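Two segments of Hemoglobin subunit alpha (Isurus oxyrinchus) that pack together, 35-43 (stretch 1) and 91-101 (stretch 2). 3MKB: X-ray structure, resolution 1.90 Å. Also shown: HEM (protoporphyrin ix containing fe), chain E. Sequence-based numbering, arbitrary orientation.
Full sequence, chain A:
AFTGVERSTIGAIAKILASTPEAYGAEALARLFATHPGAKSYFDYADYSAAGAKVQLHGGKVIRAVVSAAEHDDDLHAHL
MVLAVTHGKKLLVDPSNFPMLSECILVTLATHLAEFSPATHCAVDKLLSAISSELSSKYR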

# COMPACT_ATOMS: atom_id res chain seq x y z
N THR A 35 1.84 13.39 8.25
CA THR A 35 0.79 12.62 7.61
C THR A 35 0.96 11.11 7.82
O THR A 35 0.01 10.37 7.63
CB THR A 35 0.77 12.85 6.07
OG1 THR A 35 2.04 12.41 5.58
CG2 THR A 35 0.62 14.35 5.73
N HIS A 36 2.17 10.67 8.22
CA HIS A 36 2.45 9.25 8.51
C HIS A 36 3.39 9.15 9.71
O HIS A 36 4.59 8.96 9.55
CB HIS A 36 3.03 8.57 7.27
CG HIS A 36 2.11 8.59 6.09
ND1 HIS A 36 2.33 9.37 4.98
CD2 HIS A 36 0.94 7.93 5.87
CE1 HIS A 36 1.34 9.18 4.12
NE2 HIS A 36 0.48 8.33 4.64
N PRO A 37 2.86 9.34 10.92
CA PRO A 37 3.69 9.41 12.13
C PRO A 37 4.48 8.12 12.40
O PRO A 37 5.42 8.18 13.15
CB PRO A 37 2.65 9.66 13.27
CG PRO A 37 1.45 10.15 12.58
CD PRO A 37 1.43 9.52 11.23
N GLY A 38 4.13 7.02 11.71
CA GLY A 38 4.79 5.71 11.90
C GLY A 38 6.23 5.87 11.45
O GLY A 38 7.12 5.22 11.98
N ALA A 39 6.44 6.78 10.49
CA ALA A 39 7.81 7.03 9.99
C ALA A 39 8.72 7.67 11.03
O ALA A 39 9.93 7.63 10.91
CB ALA A 39 7.74 7.89 8.73
N LYS A 40 8.17 8.34 12.04
CA LYS A 40 9.00 8.88 13.12
C LYS A 40 9.81 7.80 13.86
O LYS A 40 10.79 8.10 14.52
CB LYS A 40 8.13 9.64 14.13
CG LYS A 40 7.49 10.81 13.48
CD LYS A 40 7.02 11.81 14.50
CE LYS A 40 5.74 11.45 15.03
NZ LYS A 40 5.65 12.19 16.34
N SER A 41 9.38 6.54 13.73
CA SER A 41 9.93 5.42 14.49
C SER A 41 11.40 5.17 14.21
O SER A 41 12.10 4.66 15.07
CB SER A 41 9.11 4.17 14.21
OG SER A 41 9.33 3.69 12.87
N TYR A 42 11.86 5.54 13.01
CA TYR A 42 13.27 5.45 12.60
C TYR A 42 14.21 6.48 13.16
O TYR A 42 15.43 6.32 13.04
CB TYR A 42 13.37 5.51 11.04
CG TYR A 42 12.71 4.31 10.43
CD1 TYR A 42 13.38 3.07 10.42
CD2 TYR A 42 11.42 4.39 9.91
CE1 TYR A 42 12.79 1.96 9.91
CE2 TYR A 42 10.78 3.29 9.39
CZ TYR A 42 11.47 2.04 9.41
OH TYR A 42 10.90 0.92 8.91
N PHE A 43 13.68 7.56 13.74
CA PHE A 43 14.49 8.76 14.03
C PHE A 43 14.37 9.18 15.50
O PHE A 43 13.28 9.39 16.01
CB PHE A 43 13.96 9.90 13.15
CG PHE A 43 13.93 9.55 11.68
CD1 PHE A 43 12.76 9.12 11.09
CD2 PHE A 43 15.10 9.61 10.91
CE1 PHE A 43 12.73 8.78 9.74
CE2 PHE A 43 15.08 9.28 9.58
CZ PHE A 43 13.86 8.85 8.99
N LEU A 91 20.24 0.32 7.69
CA LEU A 91 19.16 1.06 8.41
C LEU A 91 17.89 0.24 8.55
O LEU A 91 17.13 0.45 9.52
CB LEU A 91 18.82 2.39 7.71
CG LEU A 91 19.99 3.36 7.49
CD1 LEU A 91 19.69 4.36 6.35
CD2 LEU A 91 20.31 4.05 8.85
N LEU A 92 17.66 -0.67 7.59
CA LEU A 92 16.52 -1.61 7.53
C LEU A 92 15.19 -0.90 7.56
O LEU A 92 14.29 -1.21 8.33
CB LEU A 92 16.59 -2.72 8.62
CG LEU A 92 17.92 -3.53 8.58
CD1 LEU A 92 18.13 -4.30 9.88
CD2 LEU A 92 18.02 -4.43 7.37
N VAL A 93 15.08 0.09 6.71
CA VAL A 93 13.84 0.89 6.67
C VAL A 93 12.79 0.06 5.95
O VAL A 93 13.04 -0.50 4.87
CB VAL A 93 14.08 2.23 5.90
CG1 VAL A 93 12.77 2.85 5.47
CG2 VAL A 93 15.06 3.19 6.67
N ASP A 94 11.59 -0.04 6.53
CA ASP A 94 10.55 -0.78 5.82
C ASP A 94 10.22 -0.07 4.48
O ASP A 94 9.98 1.14 4.44
CB ASP A 94 9.32 -0.97 6.73
CG ASP A 94 8.23 -1.83 6.11
OD1 ASP A 94 7.76 -1.51 4.99
OD2 ASP A 94 7.83 -2.81 6.76
N PRO A 95 10.30 -0.82 3.35
CA PRO A 95 10.15 -0.29 2.03
C PRO A 95 8.83 0.43 1.76
O PRO A 95 8.78 1.30 0.88
CB PRO A 95 10.27 -1.54 1.10
CG PRO A 95 10.93 -2.63 1.93
CD PRO A 95 10.61 -2.27 3.38
N SER A 96 7.74 0.07 2.47
CA SER A 96 6.51 0.85 2.36
C SER A 96 6.71 2.35 2.59
O SER A 96 5.87 3.19 2.18
CB SER A 96 5.43 0.28 3.31
OG SER A 96 5.05 -1.04 2.89
N ASN A 97 7.82 2.73 3.20
CA ASN A 97 8.00 4.15 3.56
C ASN A 97 8.43 4.95 2.33
O ASN A 97 8.14 6.14 2.24
CB ASN A 97 9.06 4.34 4.64
CG ASN A 97 8.65 3.76 6.00
OD1 ASN A 97 9.01 2.61 6.39
ND2 ASN A 97 7.84 4.56 6.74
N PHE A 98 9.12 4.31 1.37
CA PHE A 98 9.62 5.10 0.20
C PHE A 98 8.48 5.77 -0.58
O PHE A 98 8.50 6.93 -0.76
CB PHE A 98 10.53 4.20 -0.68
CG PHE A 98 11.78 3.79 0.06
CD1 PHE A 98 12.65 4.78 0.54
CD2 PHE A 98 12.03 2.42 0.38
CE1 PHE A 98 13.86 4.44 1.31
CE2 PHE A 98 13.17 2.06 1.18
CZ PHE A 98 14.09 3.06 1.65
N PRO A 99 7.47 5.02 -1.04
CA PRO A 99 6.42 5.83 -1.72
C PRO A 99 5.66 6.83 -0.86
O PRO A 99 5.18 7.84 -1.40
CB PRO A 99 5.50 4.79 -2.32
CG PRO A 99 5.94 3.46 -1.77
CD PRO A 99 7.21 3.57 -1.12
N MET A 100 5.57 6.65 0.45
CA MET A 100 5.03 7.80 1.30
C MET A 100 5.92 9.05 1.19
O MET A 100 5.44 10.18 1.01
CB MET A 100 4.90 7.42 2.77
CG MET A 100 3.85 6.35 3.13
SD MET A 100 4.31 5.67 4.78
CE MET A 100 2.75 4.98 5.31
N LEU A 101 7.25 8.86 1.25
CA LEU A 101 8.11 10.01 1.16
C LEU A 101 8.00 10.67 -0.22
O LEU A 101 8.03 11.91 -0.31
CB LEU A 101 9.59 9.67 1.49
CG LEU A 101 10.61 10.84 1.49
CD1 LEU A 101 10.16 12.11 2.24
CD2 LEU A 101 12.00 10.37 2.00
CHA HEM E . 20.39 8.38 6.04
CHB HEM E . 19.11 9.18 1.46
CHC HEM E . 14.49 7.87 2.40
CHD HEM E . 15.83 6.66 6.86
C1A HEM E . 20.48 8.69 4.70
C2A HEM E . 21.66 9.11 3.99
C3A HEM E . 21.34 9.32 2.69
C4A HEM E . 19.90 9.07 2.59
CMA HEM E . 22.25 9.76 1.49
CAA HEM E . 23.04 9.12 4.67
CBA HEM E . 23.47 7.66 4.29
CGA HEM E . 24.94 7.43 4.47
O1A HEM E . 25.53 8.17 5.31
O2A HEM E . 25.51 6.53 3.79
C1B HEM E . 17.77 8.87 1.33
C2B HEM E . 17.03 8.90 0.09
C3B HEM E . 15.75 8.57 0.36
C4B HEM E . 15.64 8.28 1.76
CMB HEM E . 17.56 9.28 -1.32
CAB HEM E . 14.57 8.43 -0.64
CBB HEM E . 14.48 9.02 -1.85
C1C HEM E . 14.40 7.43 3.71
C2C HEM E . 13.19 6.97 4.39
C3C HEM E . 13.53 6.65 5.67
C4C HEM E . 14.98 6.89 5.80
CMC HEM E . 11.80 6.97 3.69
CAC HEM E . 12.55 6.13 6.75
CBC HEM E . 11.25 6.54 6.75
C1D HEM E . 17.15 7.08 7.03
C2D HEM E . 17.80 7.10 8.32
C3D HEM E . 19.17 7.68 8.14
C4D HEM E . 19.27 7.88 6.70
CMD HEM E . 17.18 6.70 9.68
CAD HEM E . 20.20 7.88 9.32
CBD HEM E . 20.31 9.34 9.87
CGD HEM E . 19.17 9.85 10.79
O1D HEM E . 18.74 9.16 11.78
O2D HEM E . 18.65 10.98 10.56
NA HEM E . 19.46 8.69 3.82
NB HEM E . 16.88 8.48 2.36
NC HEM E . 15.43 7.33 4.60
ND HEM E . 18.05 7.56 6.07
FE HEM E . 17.46 8.03 4.18
O HOH W 1 12.36 -2.04 9.97

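The two stretches bury 334 Å² between them, counted over both sides. Stretch 1 is mostly a 3-10 segment, and three of its residues, His36, Ala39 and Tyr42, point their CA-to-CB bonds toward stretch 2. They are spaced three apart, so the tight 3-10 turn brings them to one side. Tyr42 has the largest share of the contact.

Leu91 adds little to the pairing. Its CD1 lies 3.6 Å from C4D of the heme. Leu92 has just left a helix and has positive phi. Its side chain leads away from stretch 1, and its carbonyl makes the contact instead. Leu92 O sits at the edge of the Tyr42 ring, 3.8 Å from Tyr42 CE1. A water joins the same two residues. It donates to Leu92 O at 2.7 Å and makes a weak bond to Tyr42 OH at 3.5 Å.

Val93 is buried. Val93 CG2 lies over one face of the Tyr42 ring, 4.1 Å from Tyr42 CD1. Both Val93 methyls also touch the heme, CG1 at 3.5 Å from HEM CAC and CG2 at 3.6 Å from HEM CHD. A compact apolar side chain suits this buried place.

Asp94 gives the one direct hydrogen bond between the stretches. Asp94 N donates to Tyr42 OH at 2.7 Å, and the angle of 171° is close to straight. The tyrosine is long enough to carry its hydroxyl to this backbone amide while its ring packs on Val93. The end of the Asp94 side chain leads away from stretch 1. Its OD1 accepts from Ser96 N at 3.0 Å and caps the turn leading into the helix, and its OD2 is bonded elsewhere in the structure. Pro95 and Ser96 lie in this type I turn and do not touch stretch 1.

Asn97 is buried and points toward stretch 1. It packs against both Ala39 and Tyr42, on a stretch of backbone where the CA atoms of Ala39 and Asn97 are 7.0 Å apart. The small Ala39 side chain fits this close approach. Asn97 CB also comes within 3.8 Å of CBC of the heme.

Phe98 and Pro99 make no contact with stretch 1. Phe98 turns to the heme, with CE1 3.7 Å from CHC.

Met100 closes the far end. Its extended chain crosses one face of the His36 ring. Met100 CG is 3.9 Å from the centroid of the His36 ring, and Met100 SD is 4.2 Å from it. A flexible thioether suits a flat aromatic surface. Leu101 points away, and its CD2 reaches CHC of the heme at 3.6 Å.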